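Local structure of chitinase A (Cycas revoluta, 4MNK) at residues Phe241-Leu247 / Asp298-Tyr304; Asp305-Ala311 / Ile337-Ala342; Asp116-Glu120 / Phe131-Val135. The protein probably hydrolyses chitin as a plant class V chitinase of glycoside hydrolase family 18, and binds N-acetylglucosamine oligosaccharides in its substrate cleft. The contacts are given in a common frame with arbitrary orientation. Numbering follows the deposited sequence.

Interaction 1. Residues Phe241-Leu247 / Asp298-Tyr304; sequences FGRSWLL and DNVWVGY. With NAG (2-acetamido-2-deoxy-beta-D-glucopyranose), chain B.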
loop_
_atom_site.group_PDB
_atom_site.type_symbol
_atom_site.label_atom_id
_atom_site.label_comp_id
_atom_site.label_asym_id
_atom_site.label_seq_id
_atom_site.Cartn_x
_atom_site.Cartn_y
_atom_site.Cartn_z
ATOM N N PHE A 241 -9.041 3.393 -4.693
ATOM C CA PHE A 241 -9.910 2.631 -5.566
ATOM C C PHE A 241 -11.009 2.014 -4.717
ATOM O O PHE A 241 -10.868 1.887 -3.496
ATOM C CB PHE A 241 -9.120 1.527 -6.281
ATOM C CG PHE A 241 -8.614 0.447 -5.358
ATOM C CD1 PHE A 241 -7.406 0.595 -4.684
ATOM C CD2 PHE A 241 -9.356 -0.714 -5.148
ATOM C CE1 PHE A 241 -6.942 -0.395 -3.820
ATOM C CE2 PHE A 241 -8.897 -1.709 -4.283
ATOM C CZ PHE A 241 -7.689 -1.546 -3.620
ATOM N N GLY A 242 -12.097 1.630 -5.373
ATOM C CA GLY A 242 -13.181 0.912 -4.725
ATOM C C GLY A 242 -13.326 -0.479 -5.300
ATOM O O GLY A 242 -12.790 -0.776 -6.370
ATOM N N ARG A 243 -14.037 -1.334 -4.573
ATOM C CA ARG A 243 -14.384 -2.666 -5.052
ATOM C C ARG A 243 -15.828 -2.662 -5.529
ATOM O O ARG A 243 -16.714 -2.127 -4.854
ATOM C CB ARG A 243 -14.175 -3.713 -3.957
ATOM C CG ARG A 243 -12.716 -3.984 -3.617
ATOM C CD ARG A 243 -12.082 -4.913 -4.632
ATOM N NE ARG A 243 -10.637 -5.001 -4.464
ATOM C CZ ARG A 243 -9.804 -5.459 -5.393
ATOM N NH1 ARG A 243 -10.269 -5.873 -6.566
ATOM N NH2 ARG A 243 -8.503 -5.498 -5.149
ATOM N N SER A 244 -16.057 -3.256 -6.694
ATOM C CA SER A 244 -17.362 -3.197 -7.335
ATOM C C SER A 244 -17.990 -4.567 -7.527
ATOM O O SER A 244 -17.292 -5.576 -7.690
ATOM C CB SER A 244 -17.251 -2.491 -8.686
ATOM O OG SER A 244 -16.454 -3.256 -9.568
ATOM N N TRP A 245 -19.319 -4.570 -7.529
ATOM C CA TRP A 245 -20.129 -5.761 -7.721
ATOM C C TRP A 245 -21.203 -5.468 -8.758
ATOM O O TRP A 245 -21.572 -4.308 -8.978
ATOM C CB TRP A 245 -20.876 -6.104 -6.435
ATOM C CG TRP A 245 -20.116 -6.732 -5.308
ATOM C CD1 TRP A 245 -20.064 -8.061 -4.997
ATOM C CD2 TRP A 245 -19.377 -6.054 -4.284
ATOM N NE1 TRP A 245 -19.316 -8.256 -3.864
ATOM C CE2 TRP A 245 -18.881 -7.041 -3.406
ATOM C CE3 TRP A 245 -19.063 -4.712 -4.038
ATOM C CZ2 TRP A 245 -18.102 -6.729 -2.289
ATOM C CZ3 TRP A 245 -18.278 -4.403 -2.929
ATOM C CH2 TRP A 245 -17.807 -5.410 -2.071
ATOM N N LEU A 246 -21.721 -6.531 -9.368
ATOM C CA LEU A 246 -22.979 -6.466 -10.099
ATOM C C LEU A 246 -24.086 -6.952 -9.171
ATOM O O LEU A 246 -23.976 -8.028 -8.577
ATOM C CB LEU A 246 -22.928 -7.317 -11.371
ATOM C CG LEU A 246 -21.893 -6.924 -12.430
ATOM C CD1 LEU A 246 -21.915 -7.905 -13.592
ATOM C CD2 LEU A 246 -22.116 -5.502 -12.929
ATOM N N LEU A 247 -25.139 -6.150 -9.037
ATOM C CA LEU A 247 -26.246 -6.466 -8.140
ATOM C C LEU A 247 -27.157 -7.534 -8.720
ATOM O O LEU A 247 -27.415 -7.555 -9.927
ATOM C CB LEU A 247 -27.062 -5.209 -7.826
ATOM C CG LEU A 247 -26.353 -4.084 -7.066
ATOM C CD1 LEU A 247 -27.203 -2.829 -7.079
ATOM C CD2 LEU A 247 -26.021 -4.496 -5.639
ATOM N N ASP A 298 -28.302 1.482 -11.429
ATOM C CA ASP A 298 -28.804 0.268 -12.067
ATOM C C ASP A 298 -28.238 -0.976 -11.362
ATOM O O ASP A 298 -28.449 -1.129 -10.161
ATOM C CB ASP A 298 -28.549 0.309 -13.579
ATOM C CG ASP A 298 -29.255 1.482 -14.246
ATOM O OD1 ASP A 298 -30.430 1.741 -13.901
ATOM O OD2 ASP A 298 -28.644 2.158 -15.101
ATOM N N ASN A 299 -27.504 -1.832 -12.070
ATOM C CA ASN A 299 -26.959 -3.045 -11.447
ATOM C C ASN A 299 -25.502 -2.953 -10.973
ATOM O O ASN A 299 -24.892 -3.973 -10.654
ATOM C CB ASN A 299 -27.154 -4.265 -12.362
ATOM C CG ASN A 299 -26.287 -4.215 -13.606
ATOM O OD1 ASN A 299 -25.983 -3.142 -14.131
ATOM N ND2 ASN A 299 -25.889 -5.387 -14.090
ATOM N N VAL A 300 -24.947 -1.744 -10.914
ATOM C CA VAL A 300 -23.550 -1.564 -10.508
ATOM C C VAL A 300 -23.455 -0.914 -9.125
ATOM O O VAL A 300 -24.110 0.092 -8.859
ATOM C CB VAL A 300 -22.744 -0.764 -11.568
ATOM C CG1 VAL A 300 -21.315 -0.516 -11.103
ATOM C CG2 VAL A 300 -22.737 -1.500 -12.903
ATOM N N TRP A 301 -22.636 -1.506 -8.259
ATOM C CA TRP A 301 -22.467 -1.063 -6.877
ATOM C C TRP A 301 -20.976 -1.035 -6.578
ATOM O O TRP A 301 -20.267 -1.995 -6.876
ATOM C CB TRP A 301 -23.149 -2.065 -5.948
ATOM C CG TRP A 301 -23.404 -1.641 -4.519
ATOM C CD1 TRP A 301 -24.590 -1.205 -4.006
ATOM C CD2 TRP A 301 -22.482 -1.675 -3.413
ATOM N NE1 TRP A 301 -24.468 -0.950 -2.663
ATOM C CE2 TRP A 301 -23.186 -1.230 -2.270
ATOM C CE3 TRP A 301 -21.133 -2.031 -3.277
ATOM C CZ2 TRP A 301 -22.589 -1.135 -1.008
ATOM C CZ3 TRP A 301 -20.539 -1.926 -2.015
ATOM C CH2 TRP A 301 -21.269 -1.483 -0.902
ATOM N N VAL A 302 -20.499 0.054 -5.986
ATOM C CA VAL A 302 -19.082 0.168 -5.648
ATOM C C VAL A 302 -18.899 0.713 -4.230
ATOM O O VAL A 302 -19.560 1.674 -3.843
ATOM C CB VAL A 302 -18.300 1.008 -6.709
ATOM C CG1 VAL A 302 -18.830 2.443 -6.788
ATOM C CG2 VAL A 302 -16.792 0.986 -6.435
ATOM N N GLY A 303 -18.021 0.073 -3.461
ATOM C CA GLY A 303 -17.665 0.537 -2.119
ATOM C C GLY A 303 -16.269 1.126 -2.137
ATOM O O GLY A 303 -15.363 0.560 -2.752
ATOM N N TYR A 304 -16.090 2.259 -1.462
ATOM C CA TYR A 304 -14.852 3.035 -1.566
ATOM C C TYR A 304 -14.734 4.013 -0.405
ATOM O O TYR A 304 -15.616 4.089 0.456
ATOM C CB TYR A 304 -14.813 3.803 -2.900
ATOM C CG TYR A 304 -15.985 4.747 -3.071
ATOM C CD1 TYR A 304 -15.844 6.118 -2.844
ATOM C CD2 TYR A 304 -17.245 4.264 -3.427
ATOM C CE1 TYR A 304 -16.932 6.984 -2.980
ATOM C CE2 TYR A 304 -18.332 5.117 -3.565
ATOM C CZ TYR A 304 -18.170 6.470 -3.340
ATOM O OH TYR A 304 -19.261 7.294 -3.482
HETATM C C1 NAG B . -2.512 -3.611 -7.827
HETATM C C2 NAG B . -3.432 -2.867 -8.788
HETATM C C3 NAG B . -3.285 -3.417 -10.204
HETATM C C4 NAG B . -1.819 -3.517 -10.642
HETATM C C5 NAG B . -0.912 -4.078 -9.534
HETATM C C6 NAG B . 0.566 -3.873 -9.861
HETATM C C7 NAG B . -5.470 -1.917 -7.835
HETATM C C8 NAG B . -6.894 -2.168 -7.441
HETATM N N2 NAG B . -4.816 -2.955 -8.356
HETATM O O3 NAG B . -3.994 -2.580 -11.092
HETATM O O4 NAG B . -1.732 -4.366 -11.770
HETATM O O5 NAG B . -1.176 -3.483 -8.272
HETATM O O6 NAG B . 0.889 -2.498 -9.833
HETATM O O7 NAG B . -4.971 -0.803 -7.673
HETATM O O HOH W 1 -26.641 -7.866 -12.631
#
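Phe241 opens the segment at the substrate pocket: one face of its ring is covered by the acetamido methyl C8 of a bound NAG of chain B, 3.7 Å from Phe241 CD2. At Gly242 the strands come so close that CA is 3.0 Å from Gly303 O; a side chain here would clash with that oxygen, so glycine permits the approach. Arg243 begins the antiparallel pairing proper. Its N gives a 2.9 Å bond to Gly303 O and its O accepts one of 2.9 Å from Gly303 N, while its guanidinium turns to a salt bridge with Asp193 of the pocket. Ser244 faces Val302 as a non-hydrogen-bonded pair, their CA atoms 4.1 Å apart, and Ser244 CA makes a CA-H...O contact of 3.2 Å with Trp301 O. The next hydrogen-bonded pair is Trp245 with Trp301 (Trp245 N to Trp301 O 2.8 Å, Trp301 N to Trp245 O 3.1 Å). Their indoles share one face of the sheet, touching at CE3 to CE3, 3.5 Å, with ring planes at 76°. Leu246 CD2 meets Val300 CG2 at 4.0 Å on the other face. Leu247 N closes the series on Asn299 O (2.7 Å), and Leu247 CD2 packs 3.8 Å from Trp301 CB. The 151° angle between the strands fits a twisted antiparallel pair, in which strand 234-247 continues past the barrel into the alpha+beta insertion of class V chitinases. There it also pairs with strand 262-270, strand 300-304 pairs with 292-297 as well, and helix 271-279 packs against Val300, Val302 and Tyr304.

Interaction 2. Residues Asp305-Ala311 / Ile337-Ala342; sequences DNQQSVA and ILPKIA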
loop_
_atom_site.group_PDB
_atom_site.type_symbol
_atom_site.label_atom_id
_atom_site.label_comp_id
_atom_site.label_asym_id
_atom_site.label_seq_id
_atom_site.Cartn_x
_atom_site.Cartn_y
_atom_site.Cartn_z
ATOM N N ASP A 305 -13.635 4.762 -0.387
ATOM C CA ASP A 305 -13.461 5.851 0.560
ATOM C C ASP A 305 -13.715 7.187 -0.115
ATOM O O ASP A 305 -13.249 7.430 -1.231
ATOM C CB ASP A 305 -12.065 5.817 1.179
ATOM C CG ASP A 305 -11.973 4.840 2.329
ATOM O OD1 ASP A 305 -12.634 5.081 3.364
ATOM O OD2 ASP A 305 -11.248 3.830 2.201
ATOM N N ASN A 306 -14.469 8.047 0.561
ATOM C CA ASN A 306 -14.735 9.384 0.046
ATOM C C ASN A 306 -14.155 10.464 0.952
ATOM O O ASN A 306 -13.400 10.171 1.882
ATOM C CB ASN A 306 -16.231 9.597 -0.242
ATOM C CG ASN A 306 -17.083 9.715 1.019
ATOM O OD1 ASN A 306 -16.595 9.626 2.147
ATOM N ND2 ASN A 306 -18.378 9.919 0.818
ATOM N N GLN A 307 -14.509 11.713 0.676
ATOM C CA GLN A 307 -13.969 12.847 1.408
ATOM C C GLN A 307 -14.203 12.720 2.919
ATOM O O GLN A 307 -13.301 12.957 3.726
ATOM C CB GLN A 307 -14.572 14.144 0.856
ATOM C CG GLN A 307 -14.199 14.453 -0.613
ATOM C CD GLN A 307 -15.198 13.939 -1.660
ATOM O OE1 GLN A 307 -15.696 12.809 -1.591
ATOM N NE2 GLN A 307 -15.465 14.773 -2.661
ATOM N N GLN A 308 -15.412 12.309 3.293
ATOM C CA GLN A 308 -15.767 12.140 4.699
ATOM C C GLN A 308 -15.042 10.965 5.358
ATOM O O GLN A 308 -14.477 11.114 6.442
ATOM C CB GLN A 308 -17.279 11.990 4.864
ATOM C CG GLN A 308 -17.731 11.964 6.313
ATOM C CD GLN A 308 -19.235 11.995 6.469
ATOM O OE1 GLN A 308 -19.982 11.903 5.494
ATOM N NE2 GLN A 308 -19.688 12.131 7.707
ATOM N N SER A 309 -15.050 9.802 4.711
ATOM C CA SER A 309 -14.424 8.632 5.324
ATOM C C SER A 309 -12.906 8.777 5.434
ATOM O O SER A 309 -12.318 8.320 6.408
ATOM C CB SER A 309 -14.825 7.329 4.623
ATOM O OG SER A 309 -14.272 7.235 3.326
ATOM N N VAL A 310 -12.277 9.436 4.458
ATOM C CA VAL A 310 -10.833 9.676 4.523
ATOM C C VAL A 310 -10.486 10.594 5.700
ATOM O O VAL A 310 -9.558 10.312 6.459
ATOM C CB VAL A 310 -10.262 10.210 3.184
ATOM C CG1 VAL A 310 -8.834 10.726 3.357
ATOM C CG2 VAL A 310 -10.293 9.117 2.129
ATOM N N ALA A 311 -11.239 11.679 5.868
ATOM C CA ALA A 311 -11.010 12.573 7.004
ATOM C C ALA A 311 -11.142 11.815 8.324
ATOM O O ALA A 311 -10.350 12.009 9.244
ATOM C CB ALA A 311 -11.960 13.752 6.967
ATOM N N ILE A 337 -8.122 14.719 -4.747
ATOM C CA ILE A 337 -9.181 15.109 -3.822
ATOM C C ILE A 337 -8.940 14.518 -2.432
ATOM O O ILE A 337 -8.968 15.230 -1.425
ATOM C CB ILE A 337 -10.576 14.675 -4.356
ATOM C CG1 ILE A 337 -10.842 15.263 -5.754
ATOM C CG2 ILE A 337 -11.693 15.008 -3.353
ATOM C CD1 ILE A 337 -10.774 16.789 -5.854
ATOM N N LEU A 338 -8.683 13.216 -2.385
ATOM C CA LEU A 338 -8.518 12.537 -1.108
ATOM C C LEU A 338 -7.168 12.818 -0.436
ATOM O O LEU A 338 -7.127 13.018 0.776
ATOM C CB LEU A 338 -8.834 11.042 -1.229
ATOM C CG LEU A 338 -10.245 10.735 -1.749
ATOM C CD1 LEU A 338 -10.461 9.241 -1.839
ATOM C CD2 LEU A 338 -11.327 11.381 -0.884
ATOM N N PRO A 339 -6.062 12.868 -1.213
ATOM C CA PRO A 339 -4.826 13.323 -0.570
ATOM C C PRO A 339 -4.907 14.737 0.026
ATOM O O PRO A 339 -4.271 15.002 1.044
ATOM C CB PRO A 339 -3.796 13.241 -1.703
ATOM C CG PRO A 339 -4.303 12.128 -2.556
ATOM C CD PRO A 339 -5.794 12.327 -2.560
ATOM N N LYS A 340 -5.692 15.626 -0.582
ATOM C CA LYS A 340 -5.875 16.973 -0.037
ATOM C C LYS A 340 -6.593 16.972 1.316
ATOM O O LYS A 340 -6.119 17.587 2.271
ATOM C CB LYS A 340 -6.580 17.889 -1.047
ATOM C CG LYS A 340 -6.891 19.306 -0.548
ATOM C CD LYS A 340 -5.644 20.081 -0.134
ATOM C CE LYS A 340 -5.982 21.535 0.173
ATOM N NZ LYS A 340 -5.001 22.162 1.104
ATOM N N ILE A 341 -7.725 16.275 1.378
ATOM C CA ILE A 341 -8.481 16.125 2.615
ATOM C C ILE A 341 -7.627 15.517 3.723
ATOM O O ILE A 341 -7.627 16.003 4.854
ATOM C CB ILE A 341 -9.733 15.273 2.382
ATOM C CG1 ILE A 341 -10.788 16.124 1.686
ATOM C CG2 ILE A 341 -10.264 14.728 3.695
ATOM C CD1 ILE A 341 -11.370 15.472 0.494
ATOM N N ALA A 342 -6.878 14.474 3.378
ATOM C CA ALA A 342 -6.012 13.773 4.330
ATOM C C ALA A 342 -4.943 14.705 4.905
ATOM O O ALA A 342 -4.743 14.753 6.123
ATOM C CB ALA A 342 -5.379 12.563 3.680
#
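The outer helical layer of the TIM barrel supplies this contact: helix 307-319, which precedes strand 324-328, lies beside helix 337-346, which follows it. The two short helical segments approach to 8.9 Å between axes and run in broadly the same direction, at 40°. Helix 307-319 starts with a capping box. Asn306, the N-cap, accepts from Ser309 N through OD1 (3.0 Å), and Asn306 N in turn donates to Ser309 OG (2.9 Å); Ser309 OG itself donates a hydrogen bond to Asp305 OD1 (2.7 Å). The polar network thus stays at the helix end, leaving carbon to meet the other segment. Leu338 packs against the first turn, with CD1 3.4 Å from Asp305 O and CD2 3.9 Å from Val310 CG2. One turn on, Val310 CG1 reaches Ala342 CB at 3.9 Å, and Ala311 CB meets Ile341 CG2 at 3.8 Å. The aliphatic part of Gln307 completes the seam, its CG 3.2 Å from Ile341 CD1 in the conformer given. Val310 and Ala342 both rest on Phe327 of strand 324-328, while Phe271 of helix 271-279 borders Gln307, Ile337 and Leu338. No hydrogen bond crosses between the segments, so their 341 Å² of buried surface depends on apolar shape fit, at the price of leaving Asp305 O buried without a polar partner.

Interaction 3. Residues Asp116-Glu120 / Phe131-Val135; sequences DLDYE and FVKLV. With NAG (2-acetamido-2-deoxy-beta-D-glucopyranose), chain C.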
loop_
_atom_site.group_PDB
_atom_site.type_symbol
_atom_site.label_atom_id
_atom_site.label_comp_id
_atom_site.label_asym_id
_atom_site.label_seq_id
_atom_site.Cartn_x
_atom_site.Cartn_y
_atom_site.Cartn_z
ATOM N N ASP A 116 11.629 -0.239 -0.211
ATOM C CA ASP A 116 10.451 -0.870 0.347
ATOM C C ASP A 116 10.346 -2.283 -0.201
ATOM O O ASP A 116 10.672 -2.525 -1.366
ATOM C CB ASP A 116 9.201 -0.065 -0.012
ATOM C CG ASP A 116 7.920 -0.709 0.485
ATOM O OD1 ASP A 116 7.639 -0.635 1.700
ATOM O OD2 ASP A 116 7.183 -1.279 -0.346
ATOM N N LEU A 117 9.899 -3.208 0.642
ATOM C CA LEU A 117 9.631 -4.575 0.212
ATOM C C LEU A 117 8.134 -4.831 0.232
ATOM O O LEU A 117 7.484 -4.636 1.261
ATOM C CB LEU A 117 10.344 -5.579 1.123
ATOM C CG LEU A 117 11.846 -5.375 1.337
ATOM C CD1 LEU A 117 12.379 -6.402 2.319
ATOM C CD2 LEU A 117 12.610 -5.444 0.023
ATOM N N ASP A 118 7.588 -5.247 -0.908
ATOM C CA ASP A 118 6.183 -5.622 -0.988
ATOM C C ASP A 118 6.079 -7.113 -1.293
ATOM O O ASP A 118 6.132 -7.535 -2.451
ATOM C CB ASP A 118 5.447 -4.772 -2.034
ATOM C CG ASP A 118 3.939 -4.995 -2.020
ATOM O OD1 ASP A 118 3.236 -4.338 -2.817
ATOM O OD2 ASP A 118 3.451 -5.825 -1.222
ATOM N N TYR A 119 5.937 -7.889 -0.220
ATOM C CA TYR A 119 5.924 -9.345 -0.254
ATOM C C TYR A 119 4.618 -9.831 0.363
ATOM O O TYR A 119 4.390 -9.680 1.566
ATOM C CB TYR A 119 7.131 -9.868 0.533
ATOM C CG TYR A 119 7.281 -11.376 0.664
ATOM C CD1 TYR A 119 8.159 -11.904 1.605
ATOM C CD2 TYR A 119 6.564 -12.269 -0.142
ATOM C CE1 TYR A 119 8.333 -13.271 1.743
ATOM C CE2 TYR A 119 6.723 -13.649 -0.003
ATOM C CZ TYR A 119 7.612 -14.138 0.943
ATOM O OH TYR A 119 7.790 -15.493 1.090
ATOM N N GLU A 120 3.761 -10.410 -0.471
ATOM C CA GLU A 120 2.424 -10.799 -0.045
ATOM C C GLU A 120 2.209 -12.302 -0.252
ATOM O O GLU A 120 1.785 -12.716 -1.327
ATOM C CB GLU A 120 1.376 -9.960 -0.793
ATOM C CG GLU A 120 1.520 -8.458 -0.528
ATOM C CD GLU A 120 0.608 -7.577 -1.369
ATOM O OE1 GLU A 120 -0.494 -8.018 -1.756
ATOM O OE2 GLU A 120 0.987 -6.417 -1.624
ATOM N N PHE A 131 12.323 -14.837 5.432
ATOM C CA PHE A 131 12.151 -13.398 5.219
ATOM C C PHE A 131 12.887 -12.608 6.301
ATOM O O PHE A 131 13.517 -11.592 6.009
ATOM C CB PHE A 131 10.661 -13.041 5.184
ATOM C CG PHE A 131 10.358 -11.637 4.712
ATOM C CD1 PHE A 131 9.366 -10.896 5.342
ATOM C CD2 PHE A 131 11.032 -11.065 3.633
ATOM C CE1 PHE A 131 9.047 -9.605 4.915
ATOM C CE2 PHE A 131 10.723 -9.769 3.201
ATOM C CZ PHE A 131 9.727 -9.044 3.846
ATOM N N VAL A 132 12.821 -13.095 7.540
ATOM C CA VAL A 132 13.599 -12.539 8.652
ATOM C C VAL A 132 15.095 -12.478 8.308
ATOM O O VAL A 132 15.748 -11.466 8.565
ATOM C CB VAL A 132 13.345 -13.332 9.971
ATOM C CG1 VAL A 132 14.462 -13.117 10.994
ATOM C CG2 VAL A 132 11.993 -12.961 10.563
ATOM N N LYS A 133 15.626 -13.551 7.717
ATOM C CA LYS A 133 17.031 -13.589 7.301
ATOM C C LYS A 133 17.328 -12.489 6.284
ATOM O O LYS A 133 18.292 -11.746 6.439
ATOM C CB LYS A 133 17.402 -14.957 6.721
ATOM C CG LYS A 133 17.308 -16.120 7.702
ATOM C CD LYS A 133 17.639 -17.439 7.017
ATOM C CE LYS A 133 17.235 -18.631 7.867
ATOM N NZ LYS A 133 17.529 -19.916 7.173
ATOM N N LEU A 134 16.487 -12.380 5.255
ATOM C CA LEU A 134 16.664 -11.355 4.225
ATOM C C LEU A 134 16.667 -9.948 4.816
ATOM O O LEU A 134 17.571 -9.153 4.546
ATOM C CB LEU A 134 15.580 -11.457 3.145
ATOM C CG LEU A 134 15.721 -10.470 1.977
ATOM C CD1 LEU A 134 16.754 -10.970 0.969
ATOM C CD2 LEU A 134 14.376 -10.219 1.303
ATOM N N VAL A 135 15.649 -9.651 5.618
ATOM C CA VAL A 135 15.473 -8.309 6.165
ATOM C C VAL A 135 16.587 -7.944 7.151
ATOM O O VAL A 135 17.075 -6.811 7.150
ATOM C CB VAL A 135 14.064 -8.125 6.778
ATOM C CG1 VAL A 135 13.932 -6.773 7.461
ATOM C CG2 VAL A 135 12.997 -8.258 5.697
HETATM C C1 NAG C . -2.136 -4.550 -2.673
HETATM C C2 NAG C . -0.848 -4.247 -3.453
HETATM C C3 NAG C . -1.139 -3.481 -4.745
HETATM C C4 NAG C . -2.347 -4.020 -5.516
HETATM C C5 NAG C . -3.525 -4.249 -4.562
HETATM C C6 NAG C . -4.767 -4.815 -5.252
HETATM C C7 NAG C . -0.088 -2.361 -2.008
HETATM C C8 NAG C . 1.083 -1.780 -1.270
HETATM N N2 NAG C . 0.135 -3.510 -2.662
HETATM O O1 NAG C . -1.854 -5.445 -1.622
HETATM O O3 NAG C . 0.011 -3.482 -5.567
HETATM O O4 NAG C . -2.698 -3.075 -6.504
HETATM O O5 NAG C . -3.118 -5.118 -3.524
HETATM O O6 NAG C . -4.488 -6.077 -5.818
HETATM O O7 NAG C . -1.174 -1.776 -1.979
#
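Tyr119 points its ring edge at the face of Phe131, an edge-to-face (T-shaped) pair with centroids 5.0 Å apart, planes at 85° and Tyr119 CD1 3.6 Å from Phe131 CD2. Leu117, two residues back on the same side of the strand, puts CD1 3.9 Å from both Phe131 CE2 and Val135 CG2. Strand and helix run almost antiparallel (167°), as expected for the first half of a beta-alpha-beta unit in a TIM barrel. Asp118, whose CA-to-CB bond points away from the helix, accepts a hydrogen bond at OD1 from N2 of the chain C NAG (3.2 Å). Glu120 OE1 lies 2.9 Å from O1 of that sugar, in a weak contact. Asp116, Asp118 and Glu120 form the DxDxE signature of family 18, whose glutamate is the general acid in relatives. Alternation along the strand therefore separates the chemistry: apolar and aromatic packing holds the helix, Asp118 and Glu120 turn to the sugar, while Asp116 is hydrogen-bonded to Ser74 and Thr157 inside the barrel.

From the N terminus, interaction 3 comes first and closes the short loop between strand 114-119 and helix 125-149, a local tie within one beta-alpha-beta unit. Interaction 1 then spans the 50 residues between 241-247 and 298-304, closing off the insertion that leaves the barrel at strand 234-247. Directly afterwards, Tyr304 leads into Asp305, and interaction 2 closes the 25-residue path through strand 324-328 to the last helix. All three lie in series, neither nested nor crossed. Interactions 1 and 3 reach the same sheet from opposite sides of the chain's centre, their centres about 33 Å apart, and each includes residues of the sugar pocket.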